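Local coordinates for spore coat polysaccharide biosynthesis protein SpsE (PDB 1VLI) that probably makes sialic acid-like nine-carbon sugars by N-acylneuraminate-9-phosphate synthase chemistry, within the pathway of spore coat polysaccharide biosynthesis, at residues A[30-35]-A[244-249]; A[189-194]-A[222-227]. All blocks are in the same frame, centred on the assembly; numbering follows the deposited sequence.

Contact 1. Residues A[30-35]-A[244-249]; sequences FIIAEA and LIEKHF
F30 to E34 pair in parallel register with L244 to H248, the axes of the two segments 23° apart, joining the first and last strands of a TIM barrel of the NeuB family. Five backbone hydrogen bonds close this seam, from I245 N to F30 O at one end to F249 N to E34 O at the other. Side chains alternate between two faces. I31, A33 and K247 turn outward to the helices around the barrel, while I32, E34, E246 and H248 turn inward. On the inner face, CG2 of I32 packs on the CG methylene of E246 (4.0 Å). That glutamate's chain runs on extended; its OE1 is hydrogen-bonded to OG of S224 and its OE2 forms a salt bridge with K62. OE2 also lies 4.0 Å from OE2 of E34, a like-charge approach that the lysine would probably ease. Beyond the strand's end, F249 swings its ring back to the face that carries A33, CE1 touching CB of A33 at 3.5 Å, and helix 43-56 packs on the same ring. H248 is a zinc ligand. A water accepts from its ND1 (2.9 Å) and donates to E34 O, while chi1 of E34 (145°) carries its CG over one face of the H248 ring, a CH-pi contact 3.4 Å above the ring centre.

Contact 2. Residues A[189-194]-A[222-227]; sequences AIMHCV and GFSDHS
M191, a selenomethionine in this crystal, lays its selenium against the backbone of G222, SE to CA 3.7 Å, on the face where G222, lacking a side chain, presents only its backbone. Bends at chi2 and chi3 (-68° and -80°) fold the chain over the neighbouring strand, and its terminal CE ends 3.4 Å from OG of S224. That hydroxyl is held from the next strand by E246, so the methyl meets an oxygen already engaged in a polar bond. Between the strands run three backbone hydrogen bonds: G222 N to I190 O, H192 N to G222 O and S224 N to H192 O. The opposite face is aromatic. H192 and F223 extend side by side, pointing the same way, with planes 25° apart but slid so far that the rings barely overlap; the touch is CD2 of H192 to CD1 of F223, at 3.8 Å. The backbone O of S204 accepts from NE2 of that histidine.

Past S224 the strands splay, and a water fills in, accepting from V194 N (2.7 Å) and donating to S224 O. Further along, ND1 of H226 donates a hydrogen bond to V194 O, which lies near the ring plane; the modelled 2.5 Å is short, and its exact value is doubtful. SG of C193 lies obliquely to the same ring, 3.6 Å from CE1. With ND1 engaged, NE2 binds the zinc ion, and V194 is a second-shell residue whose carbonyl probably restrains the ring's rotation. Just beyond, OD1 of D225 accepts from the backbone N of S227 in an Asx turn. Strand 188-193, helix 208-215 and strand 220-225 form a beta-alpha-beta unit of the TIM barrel, whose C-terminal strand ends carry the metal site, as is usual for active sites in this fold.

Overall arrangement
Both contacts are buried parallel strand pairs of one barrel, and they illustrate how a regular scaffold is specialised at its C-terminal strand ends. Contact 1 pairs strands distant in sequence and closes the barrel; contact 2, nested within the loop so formed, pairs strands a single helix apart. Strands 244-248 and 220-225 are neighbours, so the two contacts meet directly: NZ of K247 forms a salt bridge with OD2 of D225 (2.6 Å). Each supplies one zinc ligand, H248 and H226. Their interior chemistry differs: contact 1 brings two carboxylates close together, one of them packed against its histidine, whereas contact 2 has a (seleno)methionine side chain, a cysteine sulfur, a hydroxyl and a backbone carbonyl.

Contact 1. Residues A[30-35]-A[244-249]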
loop_
_atom_site.group_PDB
_atom_site.type_symbol
_atom_site.label_atom_id
_atom_site.label_comp_id
_atom_site.label_asym_id
_atom_site.label_seq_id
_atom_site.Cartn_x
_atom_site.Cartn_y
_atom_site.Cartn_z
ATOM N N PHE A 30 4.274 9.444 12.379
ATOM C CA PHE A 30 5.045 9.504 11.128
ATOM C C PHE A 30 4.091 9.877 9.996
ATOM O O PHE A 30 3.131 9.117 9.683
ATOM C CB PHE A 30 5.724 8.155 10.862
ATOM C CG PHE A 30 6.707 8.181 9.723
ATOM C CD1 PHE A 30 8.024 8.585 9.913
ATOM C CD2 PHE A 30 6.308 7.773 8.457
ATOM C CE1 PHE A 30 8.937 8.620 8.817
ATOM C CE2 PHE A 30 7.175 7.772 7.393
ATOM C CZ PHE A 30 8.515 8.220 7.568
ATOM N N ILE A 31 4.342 11.051 9.401
ATOM C CA ILE A 31 3.434 11.632 8.392
ATOM C C ILE A 31 3.933 11.486 6.981
ATOM O O ILE A 31 5.037 11.969 6.626
ATOM C CB ILE A 31 3.098 13.123 8.687
ATOM C CG1 ILE A 31 2.624 13.299 10.111
ATOM C CG2 ILE A 31 2.050 13.648 7.696
ATOM C CD1 ILE A 31 2.534 14.716 10.581
ATOM N N ILE A 32 3.104 10.836 6.166
ATOM C CA ILE A 32 3.431 10.551 4.763
ATOM C C ILE A 32 2.572 11.424 3.858
ATOM O O ILE A 32 1.342 11.265 3.812
ATOM C CB ILE A 32 3.172 9.109 4.476
ATOM C CG1 ILE A 32 3.908 8.214 5.475
ATOM C CG2 ILE A 32 3.555 8.705 3.070
ATOM C CD1 ILE A 32 3.373 6.736 5.463
ATOM N N ALA A 33 3.210 12.371 3.156
ATOM C CA ALA A 33 2.486 13.113 2.135
ATOM C C ALA A 33 2.524 12.333 0.828
ATOM O O ALA A 33 3.600 12.019 0.318
ATOM C CB ALA A 33 3.056 14.477 1.972
ATOM N N GLU A 34 1.349 12.017 0.292
ATOM C CA GLU A 34 1.213 11.120 -0.850
ATOM C C GLU A 34 0.973 11.954 -2.129
ATOM O O GLU A 34 -0.120 12.505 -2.362
ATOM C CB GLU A 34 0.143 10.037 -0.516
ATOM C CG GLU A 34 -0.778 9.498 -1.609
ATOM C CD GLU A 34 -0.150 8.430 -2.481
ATOM O OE1 GLU A 34 1.020 8.583 -2.918
ATOM O OE2 GLU A 34 -0.856 7.440 -2.757
ATOM N N ALA A 35 2.057 12.096 -2.912
ATOM C CA ALA A 35 2.091 12.903 -4.139
ATOM C C ALA A 35 1.488 12.171 -5.339
ATOM O O ALA A 35 0.952 12.813 -6.248
ATOM C CB ALA A 35 3.527 13.364 -4.443
ATOM N N LEU A 244 1.067 6.429 12.241
ATOM C CA LEU A 244 1.336 6.984 10.933
ATOM C C LEU A 244 0.030 7.425 10.312
ATOM O O LEU A 244 -1.054 6.840 10.586
ATOM C CB LEU A 244 1.983 5.978 9.992
ATOM C CG LEU A 244 2.989 4.902 10.409
ATOM C CD1 LEU A 244 2.251 3.781 11.177
ATOM C CD2 LEU A 244 3.521 4.360 9.140
ATOM N N ILE A 245 0.141 8.478 9.493
ATOM C CA ILE A 245 -0.979 9.057 8.741
ATOM C C ILE A 245 -0.493 9.254 7.335
ATOM O O ILE A 245 0.590 9.813 7.129
ATOM C CB ILE A 245 -1.427 10.437 9.315
ATOM C CG1 ILE A 245 -1.881 10.360 10.769
ATOM C CG2 ILE A 245 -2.527 11.097 8.457
ATOM C CD1 ILE A 245 -3.170 9.396 11.036
ATOM N N GLU A 246 -1.292 8.818 6.373
ATOM C CA GLU A 246 -1.017 9.071 4.966
ATOM C C GLU A 246 -2.182 9.917 4.411
ATOM O O GLU A 246 -3.366 9.596 4.652
ATOM C CB GLU A 246 -0.909 7.739 4.242
ATOM C CG GLU A 246 -0.290 7.763 2.857
ATOM C CD GLU A 246 -0.330 6.391 2.185
ATOM O OE1 GLU A 246 -0.669 5.377 2.858
ATOM O OE2 GLU A 246 -0.032 6.319 0.971
ATOM N N LYS A 247 -1.848 11.017 3.719
ATOM C CA LYS A 247 -2.845 11.857 3.040
ATOM C C LYS A 247 -2.317 12.296 1.682
ATOM O O LYS A 247 -1.118 12.619 1.566
ATOM C CB LYS A 247 -3.152 13.098 3.889
ATOM C CG LYS A 247 -4.412 13.888 3.507
ATOM C CD LYS A 247 -5.642 13.430 4.251
ATOM C CE LYS A 247 -6.711 14.522 4.271
ATOM N NZ LYS A 247 -7.991 14.004 4.849
ATOM N N HIS A 248 -3.194 12.299 0.666
ATOM C CA HIS A 248 -2.843 12.830 -0.661
ATOM C C HIS A 248 -2.724 14.351 -0.596
ATOM O O HIS A 248 -3.493 15.020 0.128
ATOM C CB HIS A 248 -3.882 12.490 -1.717
ATOM C CG HIS A 248 -4.010 11.026 -1.993
ATOM N ND1 HIS A 248 -3.723 10.478 -3.222
ATOM C CD2 HIS A 248 -4.405 9.995 -1.203
ATOM C CE1 HIS A 248 -3.930 9.172 -3.179
ATOM N NE2 HIS A 248 -4.347 8.852 -1.966
ATOM N N PHE A 249 -1.748 14.881 -1.339
ATOM C CA PHE A 249 -1.640 16.309 -1.531
ATOM C C PHE A 249 -1.292 16.647 -2.977
ATOM O O PHE A 249 -0.792 15.812 -3.727
ATOM C CB PHE A 249 -0.625 16.923 -0.566
ATOM C CG PHE A 249 0.810 16.800 -1.007
ATOM C CD1 PHE A 249 1.457 15.574 -0.965
ATOM C CD2 PHE A 249 1.520 17.926 -1.429
ATOM C CE1 PHE A 249 2.775 15.447 -1.343
ATOM C CE2 PHE A 249 2.861 17.829 -1.817
ATOM C CZ PHE A 249 3.495 16.591 -1.784
HETATM O O HOH W 1 -1.884 12.023 -4.789
#

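Contact 2. Residues A[189-194]-A[222-227]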
loop_
_atom_site.group_PDB
_atom_site.type_symbol
_atom_site.label_atom_id
_atom_site.label_comp_id
_atom_site.label_asym_id
_atom_site.label_seq_id
_atom_site.Cartn_x
_atom_site.Cartn_y
_atom_site.Cartn_z
ATOM N N ALA A 189 4.257 -2.219 9.842
ATOM C CA ALA A 189 3.218 -1.215 10.139
ATOM C C ALA A 189 2.006 -1.587 9.291
ATOM O O ALA A 189 2.159 -1.950 8.114
ATOM C CB ALA A 189 3.673 0.199 9.821
ATOM N N ILE A 190 0.820 -1.481 9.881
ATOM C CA ILE A 190 -0.426 -1.930 9.233
ATOM C C ILE A 190 -1.312 -0.700 9.122
ATOM O O ILE A 190 -1.612 -0.095 10.133
ATOM C CB ILE A 190 -1.120 -2.999 10.122
ATOM C CG1 ILE A 190 -0.168 -4.181 10.387
ATOM C CG2 ILE A 190 -2.439 -3.477 9.489
ATOM C CD1 ILE A 190 -0.779 -5.334 11.150
HETATM N N MSE A 191 -1.697 -0.302 7.905
HETATM C CA MSE A 191 -2.540 0.881 7.738
HETATM C C MSE A 191 -4.005 0.456 7.616
HETATM O O MSE A 191 -4.332 -0.404 6.831
HETATM C CB MSE A 191 -2.165 1.681 6.511
HETATM C CG MSE A 191 -0.634 2.009 6.359
HETATM SE SE MSE A 191 -0.046 3.231 7.722
HETATM C CE MSE A 191 -0.672 4.905 6.933
ATOM N N HIS A 192 -4.877 1.074 8.386
ATOM C CA HIS A 192 -6.306 1.009 8.126
ATOM C C HIS A 192 -6.607 1.991 7.021
ATOM O O HIS A 192 -5.942 3.009 6.912
ATOM C CB HIS A 192 -7.098 1.377 9.386
ATOM C CG HIS A 192 -8.565 1.539 9.148
ATOM N ND1 HIS A 192 -9.329 0.572 8.524
ATOM C CD2 HIS A 192 -9.410 2.549 9.456
ATOM C CE1 HIS A 192 -10.584 0.977 8.475
ATOM N NE2 HIS A 192 -10.662 2.166 9.039
ATOM N N CYS A 193 -7.640 1.721 6.239
ATOM C CA CYS A 193 -7.803 2.417 4.997
ATOM C C CYS A 193 -9.154 2.112 4.371
ATOM O O CYS A 193 -9.636 0.997 4.485
ATOM C CB CYS A 193 -6.704 1.892 4.074
ATOM S SG CYS A 193 -6.706 2.686 2.498
ATOM N N VAL A 194 -9.738 3.084 3.677
ATOM C CA VAL A 194 -10.948 2.867 2.853
ATOM C C VAL A 194 -10.663 3.098 1.349
ATOM O O VAL A 194 -10.173 4.171 0.963
ATOM C CB VAL A 194 -12.062 3.826 3.271
ATOM C CG1 VAL A 194 -13.361 3.464 2.589
ATOM C CG2 VAL A 194 -12.216 3.844 4.783
ATOM N N GLY A 222 -1.258 2.424 11.585
ATOM C CA GLY A 222 -1.614 3.752 11.058
ATOM C C GLY A 222 -2.971 3.876 10.385
ATOM O O GLY A 222 -3.889 3.003 10.544
ATOM N N PHE A 223 -3.118 4.976 9.660
ATOM C CA PHE A 223 -4.333 5.302 8.913
ATOM C C PHE A 223 -3.983 6.031 7.613
ATOM O O PHE A 223 -3.412 7.118 7.663
ATOM C CB PHE A 223 -5.191 6.215 9.785
ATOM C CG PHE A 223 -6.486 6.658 9.154
ATOM C CD1 PHE A 223 -7.408 5.727 8.672
ATOM C CD2 PHE A 223 -6.828 8.014 9.131
ATOM C CE1 PHE A 223 -8.636 6.127 8.115
ATOM C CE2 PHE A 223 -8.052 8.439 8.571
ATOM C CZ PHE A 223 -8.968 7.491 8.074
ATOM N N SER A 224 -4.301 5.437 6.458
ATOM C CA SER A 224 -4.268 6.201 5.200
ATOM C C SER A 224 -5.640 6.812 5.011
ATOM O O SER A 224 -6.645 6.090 4.938
ATOM C CB SER A 224 -3.903 5.356 3.990
ATOM O OG SER A 224 -2.845 4.473 4.310
ATOM N N ASP A 225 -5.652 8.145 4.934
ATOM C CA ASP A 225 -6.860 8.936 4.940
ATOM C C ASP A 225 -7.266 9.344 3.544
ATOM O O ASP A 225 -6.532 10.072 2.876
ATOM C CB ASP A 225 -6.652 10.164 5.823
ATOM C CG ASP A 225 -7.930 10.951 6.046
ATOM O OD1 ASP A 225 -9.031 10.454 5.722
ATOM O OD2 ASP A 225 -7.929 12.086 6.558
ATOM N N HIS A 226 -8.434 8.880 3.108
ATOM C CA HIS A 226 -8.970 9.231 1.797
ATOM C C HIS A 226 -10.118 10.239 1.832
ATOM O O HIS A 226 -10.722 10.532 0.801
ATOM C CB HIS A 226 -9.392 7.981 1.022
ATOM C CG HIS A 226 -8.244 7.162 0.533
ATOM N ND1 HIS A 226 -8.243 5.786 0.567
ATOM C CD2 HIS A 226 -7.047 7.527 0.015
ATOM C CE1 HIS A 226 -7.100 5.337 0.080
ATOM N NE2 HIS A 226 -6.355 6.374 -0.257
ATOM N N SER A 227 -10.409 10.771 3.012
ATOM C CA SER A 227 -11.438 11.791 3.185
ATOM C C SER A 227 -10.912 13.175 2.839
ATOM O O SER A 227 -9.717 13.446 2.987
ATOM C CB SER A 227 -11.903 11.809 4.629
ATOM O OG SER A 227 -10.913 12.399 5.456
HETATM O O HOH W 2 -9.122 5.713 4.113
#